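Long-range contacts in cobalamin biosynthesis protein (cbiD) (Archaeoglobus fulgidus, PDB 1SR8), which probably catalyses the S-adenosylmethionine-dependent methylation of C-1 in cobalt-precorrin-5B, giving cobalt-precorrin-6A on the anaerobic route to adenosylcobalamin: residues Ala52-Ala57 and Glu64-Ser69; Phe86-Lys91 and Ile105-Val110; Lys225-Tyr230 and Glu248-Gly253. One frame throughout, in Å; residues are numbered along the deposited sequence.

Contact 1. Residues Ala52-Ala57 and Glu64-Ser69; sequences AVAAIA and EKVKVS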
loop_
_atom_site.group_PDB
_atom_site.type_symbol
_atom_site.label_atom_id
_atom_site.label_comp_id
_atom_site.label_asym_id
_atom_site.label_seq_id
_atom_site.Cartn_x
_atom_site.Cartn_y
_atom_site.Cartn_z
ATOM N N ALA A 52 1.143 -2.734 16.967
ATOM C CA ALA A 52 2.292 -2.514 17.842
ATOM C C ALA A 52 2.145 -1.240 18.660
ATOM O O ALA A 52 2.343 -1.246 19.875
ATOM C CB ALA A 52 3.564 -2.452 17.018
ATOM N N VAL A 53 1.809 -0.142 17.992
ATOM C CA VAL A 53 1.638 1.131 18.677
ATOM C C VAL A 53 0.515 1.073 19.717
ATOM O O VAL A 53 0.659 1.604 20.818
ATOM C CB VAL A 53 1.346 2.254 17.670
ATOM C CG1 VAL A 53 1.009 3.531 18.396
ATOM C CG2 VAL A 53 2.555 2.465 16.773
ATOM N N ALA A 54 -0.595 0.422 19.374
ATOM C CA ALA A 54 -1.727 0.313 20.295
ATOM C C ALA A 54 -1.391 -0.539 21.523
ATOM O O ALA A 54 -1.829 -0.245 22.631
ATOM C CB ALA A 54 -2.936 -0.264 19.570
ATOM N N ALA A 55 -0.618 -1.597 21.331
ATOM C CA ALA A 55 -0.246 -2.450 22.445
ATOM C C ALA A 55 0.572 -1.677 23.486
ATOM O O ALA A 55 0.339 -1.812 24.692
ATOM C CB ALA A 55 0.538 -3.657 21.936
ATOM N N ILE A 56 1.528 -0.868 23.022
ATOM C CA ILE A 56 2.381 -0.069 23.912
ATOM C C ILE A 56 1.585 1.036 24.606
ATOM O O ILE A 56 1.698 1.240 25.808
ATOM C CB ILE A 56 3.554 0.601 23.133
ATOM C CG1 ILE A 56 4.542 -0.465 22.644
ATOM C CG2 ILE A 56 4.263 1.622 24.020
ATOM C CD1 ILE A 56 5.689 0.095 21.834
ATOM N N ALA A 57 0.790 1.753 23.829
ATOM C CA ALA A 57 -0.029 2.826 24.350
ATOM C C ALA A 57 -1.062 2.327 25.366
ATOM O O ALA A 57 -1.330 2.999 26.363
ATOM C CB ALA A 57 -0.731 3.517 23.200
ATOM N N GLU A 64 -8.370 3.131 21.557
ATOM C CA GLU A 64 -9.398 2.761 20.600
ATOM C C GLU A 64 -8.957 3.168 19.212
ATOM O O GLU A 64 -9.518 2.717 18.222
ATOM C CB GLU A 64 -10.709 3.456 20.937
ATOM C CG GLU A 64 -11.327 2.999 22.244
ATOM C CD GLU A 64 -12.556 3.806 22.609
ATOM O OE1 GLU A 64 -12.408 4.993 22.994
ATOM O OE2 GLU A 64 -13.668 3.246 22.496
ATOM N N LYS A 65 -7.954 4.038 19.158
ATOM C CA LYS A 65 -7.386 4.533 17.903
ATOM C C LYS A 65 -5.946 4.957 18.150
ATOM O O LYS A 65 -5.593 5.401 19.243
ATOM C CB LYS A 65 -8.154 5.752 17.388
ATOM C CG LYS A 65 -9.590 5.481 16.999
ATOM C CD LYS A 65 -10.342 6.790 16.710
ATOM C CE LYS A 65 -11.843 6.549 16.442
ATOM N NZ LYS A 65 -12.615 7.818 16.262
ATOM N N VAL A 66 -5.110 4.806 17.137
ATOM C CA VAL A 66 -3.718 5.223 17.249
ATOM C C VAL A 66 -3.356 5.879 15.931
ATOM O O VAL A 66 -4.034 5.692 14.921
ATOM C CB VAL A 66 -2.748 4.032 17.482
ATOM C CG1 VAL A 66 -3.155 3.253 18.721
ATOM C CG2 VAL A 66 -2.721 3.132 16.262
ATOM N N LYS A 67 -2.296 6.667 15.947
ATOM C CA LYS A 67 -1.850 7.313 14.735
ATOM C C LYS A 67 -0.508 6.687 14.388
ATOM O O LYS A 67 0.366 6.566 15.246
ATOM C CB LYS A 67 -1.704 8.813 14.971
ATOM C CG LYS A 67 -1.309 9.609 13.736
ATOM C CD LYS A 67 -1.485 11.108 13.962
ATOM C CE LYS A 67 -2.971 11.473 14.140
ATOM N NZ LYS A 67 -3.631 10.828 15.333
ATOM N N VAL A 68 -0.350 6.255 13.145
ATOM C CA VAL A 68 0.911 5.663 12.730
ATOM C C VAL A 68 1.471 6.368 11.501
ATOM O O VAL A 68 0.718 6.868 10.656
ATOM C CB VAL A 68 0.757 4.157 12.419
ATOM C CG1 VAL A 68 0.473 3.392 13.693
ATOM C CG2 VAL A 68 -0.363 3.947 11.431
ATOM N N SER A 69 2.797 6.434 11.420
ATOM C CA SER A 69 3.439 7.055 10.277
ATOM C C SER A 69 3.462 5.994 9.179
ATOM O O SER A 69 3.341 4.801 9.462
ATOM C CB SER A 69 4.857 7.503 10.640
ATOM O OG SER A 69 5.636 6.430 11.145
#
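Val-53 and Ala-54 of the helix meet Val-66 and Val-68 of the strand through apolar contacts, mostly of methyl groups. The two branches of Val-53 are shared between the two strand valines: CG1 lies 3.9 Å from Val-66 CB, while CG2 reaches Val-68 CG1 at 3.8 Å. Ala-54, one residue on, offers its CB to Val-66 CG1 at 3.6 Å, and that same methyl is equally near Ala-54 CA, so Val-66 CG1 rests against the helix backbone itself. Val-53 and Val-66 pass alongside one another, pointing opposite ways.

Rotation about the CA-CB bond decides which branch does the touching. In Val-53, CG1 stands anti to the backbone N (chi1 173°), leaving CG2 beside that N for Val-68. In both strand valines CG1 is anti to the carbonyl carbon, and it is this branch that makes the closest methyl contact with the helix.

Val-66 and Val-68 point to the helix, whereas Lys-67 between them turns to the exposed side, as expected of a strand covered on one face. The N-to-C directions of 52-57 and 65-68 differ by 125°, and their axes approach to 8.3 Å; at Ala-54 and Val-66 the CA atoms come within 6.1 Å.

Strand 63-68 is an outermost strand of a six-stranded mixed sheet, paired antiparallel with strand 76-83. Ala-54 also packs on Val-80 and Ala-82 of that neighbour and on Ala-87 of strand 86-90, while Asn-142 of helix 133-149 touches both Val-53 and Val-68.

Contact 2. Residues Phe86-Lys91 and Ile105-Val110; sequences FARVRK and IFEAEV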
loop_
_atom_site.group_PDB
_atom_site.type_symbol
_atom_site.label_atom_id
_atom_site.label_comp_id
_atom_site.label_asym_id
_atom_site.label_seq_id
_atom_site.Cartn_x
_atom_site.Cartn_y
_atom_site.Cartn_z
ATOM N N PHE A 86 -2.012 -5.539 25.039
ATOM C CA PHE A 86 -2.485 -6.422 23.983
ATOM C C PHE A 86 -3.320 -5.616 23.005
ATOM O O PHE A 86 -4.100 -4.757 23.413
ATOM C CB PHE A 86 -3.337 -7.542 24.567
ATOM C CG PHE A 86 -3.862 -8.502 23.536
ATOM C CD1 PHE A 86 -3.035 -9.470 22.983
ATOM C CD2 PHE A 86 -5.181 -8.421 23.102
ATOM C CE1 PHE A 86 -3.513 -10.343 22.011
ATOM C CE2 PHE A 86 -5.670 -9.286 22.131
ATOM C CZ PHE A 86 -4.838 -10.248 21.585
ATOM N N ALA A 87 -3.154 -5.881 21.713
ATOM C CA ALA A 87 -3.921 -5.164 20.692
ATOM C C ALA A 87 -4.360 -6.079 19.562
ATOM O O ALA A 87 -3.688 -7.043 19.217
ATOM C CB ALA A 87 -3.114 -4.000 20.130
ATOM N N ARG A 88 -5.507 -5.754 18.989
ATOM C CA ARG A 88 -6.096 -6.517 17.903
ATOM C C ARG A 88 -6.513 -5.476 16.866
ATOM O O ARG A 88 -7.273 -4.557 17.183
ATOM C CB ARG A 88 -7.316 -7.262 18.440
ATOM C CG ARG A 88 -7.928 -8.251 17.496
ATOM C CD ARG A 88 -9.200 -8.859 18.083
ATOM N NE ARG A 88 -9.744 -9.898 17.210
ATOM C CZ ARG A 88 -9.225 -11.119 17.076
ATOM N NH1 ARG A 88 -8.144 -11.463 17.771
ATOM N NH2 ARG A 88 -9.774 -11.987 16.226
ATOM N N VAL A 89 -6.008 -5.599 15.641
ATOM C CA VAL A 89 -6.343 -4.637 14.589
ATOM C C VAL A 89 -6.673 -5.356 13.298
ATOM O O VAL A 89 -5.957 -6.256 12.882
ATOM C CB VAL A 89 -5.175 -3.667 14.316
ATOM C CG1 VAL A 89 -5.619 -2.582 13.348
ATOM C CG2 VAL A 89 -4.687 -3.050 15.613
ATOM N N ARG A 90 -7.760 -4.953 12.658
ATOM C CA ARG A 90 -8.180 -5.589 11.420
ATOM C C ARG A 90 -7.775 -4.721 10.233
ATOM O O ARG A 90 -7.966 -3.505 10.240
ATOM C CB ARG A 90 -9.706 -5.786 11.432
ATOM C CG ARG A 90 -10.266 -6.741 10.370
ATOM C CD ARG A 90 -11.806 -6.828 10.442
ATOM N NE ARG A 90 -12.303 -7.433 11.679
ATOM C CZ ARG A 90 -12.266 -8.735 11.947
ATOM N NH1 ARG A 90 -11.759 -9.587 11.068
ATOM N NH2 ARG A 90 -12.733 -9.194 13.104
ATOM N N LYS A 91 -7.194 -5.348 9.221
ATOM C CA LYS A 91 -6.800 -4.621 8.026
ATOM C C LYS A 91 -8.023 -4.380 7.147
ATOM O O LYS A 91 -8.897 -5.249 7.033
ATOM C CB LYS A 91 -5.789 -5.422 7.209
ATOM C CG LYS A 91 -5.742 -4.960 5.765
ATOM C CD LYS A 91 -4.788 -5.740 4.908
ATOM C CE LYS A 91 -4.949 -5.294 3.462
ATOM N NZ LYS A 91 -4.059 -6.020 2.526
ATOM N N ILE A 105 -6.996 -10.207 10.749
ATOM C CA ILE A 105 -6.613 -9.671 12.048
ATOM C C ILE A 105 -5.124 -9.732 12.365
ATOM O O ILE A 105 -4.450 -10.732 12.108
ATOM C CB ILE A 105 -7.350 -10.397 13.192
ATOM C CG1 ILE A 105 -8.837 -10.042 13.176
ATOM C CG2 ILE A 105 -6.736 -10.018 14.527
ATOM C CD1 ILE A 105 -9.122 -8.614 13.557
ATOM N N PHE A 106 -4.630 -8.643 12.943
ATOM C CA PHE A 106 -3.240 -8.532 13.377
ATOM C C PHE A 106 -3.251 -8.372 14.888
ATOM O O PHE A 106 -3.986 -7.544 15.423
ATOM C CB PHE A 106 -2.560 -7.306 12.753
ATOM C CG PHE A 106 -1.897 -7.587 11.437
ATOM C CD1 PHE A 106 -0.522 -7.757 11.362
ATOM C CD2 PHE A 106 -2.650 -7.711 10.278
ATOM C CE1 PHE A 106 0.093 -8.049 10.147
ATOM C CE2 PHE A 106 -2.046 -8.001 9.066
ATOM C CZ PHE A 106 -0.675 -8.171 8.999
ATOM N N GLU A 107 -2.450 -9.174 15.579
ATOM C CA GLU A 107 -2.373 -9.074 17.028
ATOM C C GLU A 107 -0.963 -8.669 17.427
ATOM O O GLU A 107 0.020 -9.122 16.831
ATOM C CB GLU A 107 -2.716 -10.406 17.700
ATOM C CG GLU A 107 -4.063 -10.983 17.341
ATOM C CD GLU A 107 -4.450 -12.122 18.266
ATOM O OE1 GLU A 107 -3.560 -12.925 18.628
ATOM O OE2 GLU A 107 -5.643 -12.219 18.626
ATOM N N ALA A 108 -0.881 -7.809 18.438
ATOM C CA ALA A 108 0.394 -7.329 18.958
ATOM C C ALA A 108 0.391 -7.487 20.469
ATOM O O ALA A 108 -0.576 -7.116 21.148
ATOM C CB ALA A 108 0.607 -5.865 18.587
ATOM N N GLU A 109 1.481 -8.025 20.995
ATOM C CA GLU A 109 1.598 -8.241 22.426
ATOM C C GLU A 109 2.923 -7.688 22.934
ATOM O O GLU A 109 3.968 -7.996 22.368
ATOM C CB GLU A 109 1.525 -9.744 22.715
ATOM C CG GLU A 109 1.587 -10.110 24.181
ATOM C CD GLU A 109 0.222 -10.443 24.750
ATOM O OE1 GLU A 109 -0.180 -9.809 25.754
ATOM O OE2 GLU A 109 -0.443 -11.346 24.188
ATOM N N VAL A 110 2.878 -6.873 23.987
ATOM C CA VAL A 110 4.101 -6.316 24.569
ATOM C C VAL A 110 4.815 -7.446 25.292
ATOM O O VAL A 110 4.176 -8.269 25.942
ATOM C CB VAL A 110 3.826 -5.180 25.611
ATOM C CG1 VAL A 110 3.098 -4.020 24.961
ATOM C CG2 VAL A 110 3.039 -5.722 26.790
#
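Phe-86 sets its ring beside two glutamates of the partner strand. Glu-107 OE2 lies in the ring plane at the edge, 3.6 Å from CZ, and Glu-109 OE2 approaches CD1 to 3.4 Å; the carboxylate of Glu-107 stands nearly upright to the ring, 82° between planes. Ala-87 forms a hydrogen-bonded pair with Ala-108: Ala-87 N donates to Ala-108 O at 2.9 Å, and Ala-108 N donates back.

Arg-88 extends from CG to NE, running beside Glu-107 in the same direction until NH1 makes a 2.7 Å salt bridge to OE2. That oxygen lies in the guanidinium plane, although the two flat groups are turned 74° apart. Glu-107 OE1 has a second salt-bridge partner, Arg-120. Over the centre of the guanidinium of Arg-88 sits Ile-105 CG2.

The pairing is antiparallel and joins strands 86-90 and 105-111 inside the six-stranded mixed sheet. Ala-87, Val-89, Phe-106 and Ala-108 share the face toward helix 44-57; Phe-86, Arg-88, Arg-90, Ile-105, Glu-107 and Glu-109 share the other.

Val-89 and Phe-106 form the second hydrogen-bonded pair, Val-89 O accepting from Phe-106 N at 2.7 Å and Val-89 N donating to Phe-106 O. Arg-90 bends at chi3 (-66°), turning NE back; one face of its guanidinium has Ile-105 CD1 over the centre, 3.5 Å from CZ, while NH1 is hydrogen-bonded to Gly-103 O.

Contact 3. Residues Lys225-Tyr230 and Glu248-Gly253; sequences KKFPEY and EKIIVG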
loop_
_atom_site.group_PDB
_atom_site.type_symbol
_atom_site.label_atom_id
_atom_site.label_comp_id
_atom_site.label_asym_id
_atom_site.label_seq_id
_atom_site.Cartn_x
_atom_site.Cartn_y
_atom_site.Cartn_z
ATOM N N LYS A 225 12.322 9.499 -11.579
ATOM C CA LYS A 225 13.741 9.780 -11.684
ATOM C C LYS A 225 14.275 9.832 -13.115
ATOM O O LYS A 225 14.944 10.794 -13.489
ATOM C CB LYS A 225 14.507 8.731 -10.862
ATOM C CG LYS A 225 16.004 8.969 -10.737
ATOM C CD LYS A 225 16.628 8.118 -9.627
ATOM C CE LYS A 225 18.100 8.487 -9.406
ATOM N NZ LYS A 225 18.697 7.848 -8.184
ATOM N N LYS A 226 13.964 8.810 -13.910
ATOM C CA LYS A 226 14.452 8.708 -15.288
ATOM C C LYS A 226 13.637 9.411 -16.375
ATOM O O LYS A 226 14.157 9.669 -17.462
ATOM C CB LYS A 226 14.621 7.232 -15.671
ATOM C CG LYS A 226 15.481 6.444 -14.703
ATOM C CD LYS A 226 16.806 7.151 -14.433
ATOM C CE LYS A 226 17.539 6.538 -13.237
ATOM N NZ LYS A 226 18.676 7.386 -12.739
ATOM N N PHE A 227 12.374 9.715 -16.095
ATOM C CA PHE A 227 11.519 10.384 -17.071
ATOM C C PHE A 227 10.736 11.493 -16.377
ATOM O O PHE A 227 9.508 11.522 -16.425
ATOM C CB PHE A 227 10.558 9.364 -17.676
ATOM C CG PHE A 227 11.242 8.162 -18.250
ATOM C CD1 PHE A 227 11.923 8.246 -19.466
ATOM C CD2 PHE A 227 11.235 6.954 -17.566
ATOM C CE1 PHE A 227 12.592 7.137 -19.993
ATOM C CE2 PHE A 227 11.895 5.838 -18.074
ATOM C CZ PHE A 227 12.578 5.928 -19.294
ATOM N N PRO A 228 11.445 12.438 -15.740
ATOM C CA PRO A 228 10.809 13.545 -15.023
ATOM C C PRO A 228 9.695 14.325 -15.737
ATOM O O PRO A 228 8.725 14.728 -15.099
ATOM C CB PRO A 228 12.003 14.426 -14.628
ATOM C CG PRO A 228 13.014 14.144 -15.701
ATOM C CD PRO A 228 12.899 12.657 -15.855
ATOM N N GLU A 229 9.815 14.523 -17.048
ATOM C CA GLU A 229 8.807 15.285 -17.787
ATOM C C GLU A 229 7.524 14.515 -18.145
ATOM O O GLU A 229 6.706 14.989 -18.929
ATOM C CB GLU A 229 9.423 15.899 -19.053
ATOM C CG GLU A 229 9.713 14.930 -20.197
ATOM C CD GLU A 229 10.940 14.057 -19.975
ATOM O OE1 GLU A 229 11.458 13.518 -20.974
ATOM O OE2 GLU A 229 11.382 13.892 -18.817
ATOM N N TYR A 230 7.360 13.328 -17.566
ATOM C CA TYR A 230 6.171 12.498 -17.781
ATOM C C TYR A 230 5.467 12.421 -16.443
ATOM O O TYR A 230 6.121 12.162 -15.435
ATOM C CB TYR A 230 6.569 11.082 -18.186
ATOM C CG TYR A 230 6.947 10.935 -19.628
ATOM C CD1 TYR A 230 5.979 10.663 -20.587
ATOM C CD2 TYR A 230 8.271 11.069 -20.036
ATOM C CE1 TYR A 230 6.311 10.522 -21.916
ATOM C CE2 TYR A 230 8.618 10.933 -21.365
ATOM C CZ TYR A 230 7.631 10.657 -22.303
ATOM O OH TYR A 230 7.957 10.510 -23.632
ATOM N N GLU A 248 1.392 11.763 -24.911
ATOM C CA GLU A 248 2.667 11.036 -24.905
ATOM C C GLU A 248 2.720 10.036 -23.739
ATOM O O GLU A 248 2.686 10.418 -22.566
ATOM C CB GLU A 248 3.840 12.016 -24.780
ATOM C CG GLU A 248 4.067 12.892 -25.992
ATOM C CD GLU A 248 4.421 12.088 -27.216
ATOM O OE1 GLU A 248 5.366 11.271 -27.134
ATOM O OE2 GLU A 248 3.759 12.270 -28.259
ATOM N N LYS A 249 2.829 8.758 -24.076
ATOM C CA LYS A 249 2.858 7.701 -23.076
ATOM C C LYS A 249 4.128 6.878 -23.071
ATOM O O LYS A 249 4.718 6.601 -24.110
ATOM C CB LYS A 249 1.683 6.754 -23.300
ATOM C CG LYS A 249 0.343 7.408 -23.144
ATOM C CD LYS A 249 -0.673 6.749 -24.039
ATOM C CE LYS A 249 -0.404 7.091 -25.486
ATOM N NZ LYS A 249 -1.573 6.759 -26.336
ATOM N N ILE A 250 4.541 6.483 -21.881
ATOM C CA ILE A 250 5.710 5.642 -21.743
ATOM C C ILE A 250 5.320 4.582 -20.711
ATOM O O ILE A 250 4.653 4.888 -19.724
ATOM C CB ILE A 250 6.954 6.467 -21.283
ATOM C CG1 ILE A 250 8.233 5.709 -21.634
ATOM C CG2 ILE A 250 6.908 6.746 -19.780
ATOM C CD1 ILE A 250 9.498 6.493 -21.350
ATOM N N ILE A 251 5.685 3.329 -20.969
ATOM C CA ILE A 251 5.373 2.244 -20.042
ATOM C C ILE A 251 6.620 1.834 -19.265
ATOM O O ILE A 251 7.653 1.517 -19.854
ATOM C CB ILE A 251 4.823 1.002 -20.784
ATOM C CG1 ILE A 251 3.526 1.369 -21.510
ATOM C CG2 ILE A 251 4.586 -0.132 -19.792
ATOM C CD1 ILE A 251 2.956 0.257 -22.350
ATOM N N VAL A 252 6.521 1.857 -17.941
ATOM C CA VAL A 252 7.631 1.472 -17.075
ATOM C C VAL A 252 7.120 0.427 -16.082
ATOM O O VAL A 252 6.121 0.650 -15.396
ATOM C CB VAL A 252 8.181 2.685 -16.289
ATOM C CG1 VAL A 252 9.403 2.268 -15.474
ATOM C CG2 VAL A 252 8.514 3.823 -17.253
ATOM N N GLY A 253 7.787 -0.720 -16.017
ATOM C CA GLY A 253 7.352 -1.748 -15.095
ATOM C C GLY A 253 8.318 -2.908 -14.973
ATOM O O GLY A 253 9.288 -3.008 -15.722
#
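Ile-250 projects from the strand between Tyr-230 and Phe-227 and gives each ring a methyl of its own. CD1 lies over one face of Phe-227 in a CH-pi contact, 3.6 Å from the ring centroid and 18° off the normal, displaced somewhat to the CE1 side; the opposite face carries Lys-226 CB. In Ile-250, chi1 (-159°) sets CG1 anti to the backbone N, and the extended chi2 carries CD1 on to Phe-227. The shorter branch, CG2, stands over Tyr-230 at 4.2 Å from its centroid, a looser CH-pi contact.

Tyr-230 takes Glu-248 O at its edge, in the ring plane and 3.7 Å from CE1. Phe-227 also meets Val-252, whose CG2 is 4.0 Å from CE2.

Both rings come from a type I turn that follows helix 217-226, closed by Tyr-230 N to Phe-227 O at 3.0 Å; Phe-227 is the first residue to leave helical angles. Around them, Phe-227 touches Arg-278 and Val-280, and Tyr-230 touches Arg-210. Here the exit of a helix packs on strand 248-253 and leads into edge strand 231-234 of the same four-stranded parallel sheet, whose order 2-1-3-4 is consistent with an open, Rossmann-like alpha/beta fold.

How the contacts relate
Contacts 1 and 2 belong to one structural unit, with centres 10 Å apart. Both reach the six-stranded mixed sheet, and helix 44-57 bridges them: Ala-55 N lies 3.7 Å from Ala-87 CB, and Ala-52 N 3.6 Å from Ala-108 CB. The helix thus packs across the sheet from outer strand 63-68 to strand 105-111. Contact 3 lies on the opposite side of the chain's centre, in the four-stranded parallel sheet, its centre 38 Å from that of contact 1 and 40 Å from that of contact 2. The contacts close in series along the chain, those of the mixed-sheet region before that of the parallel-sheet region.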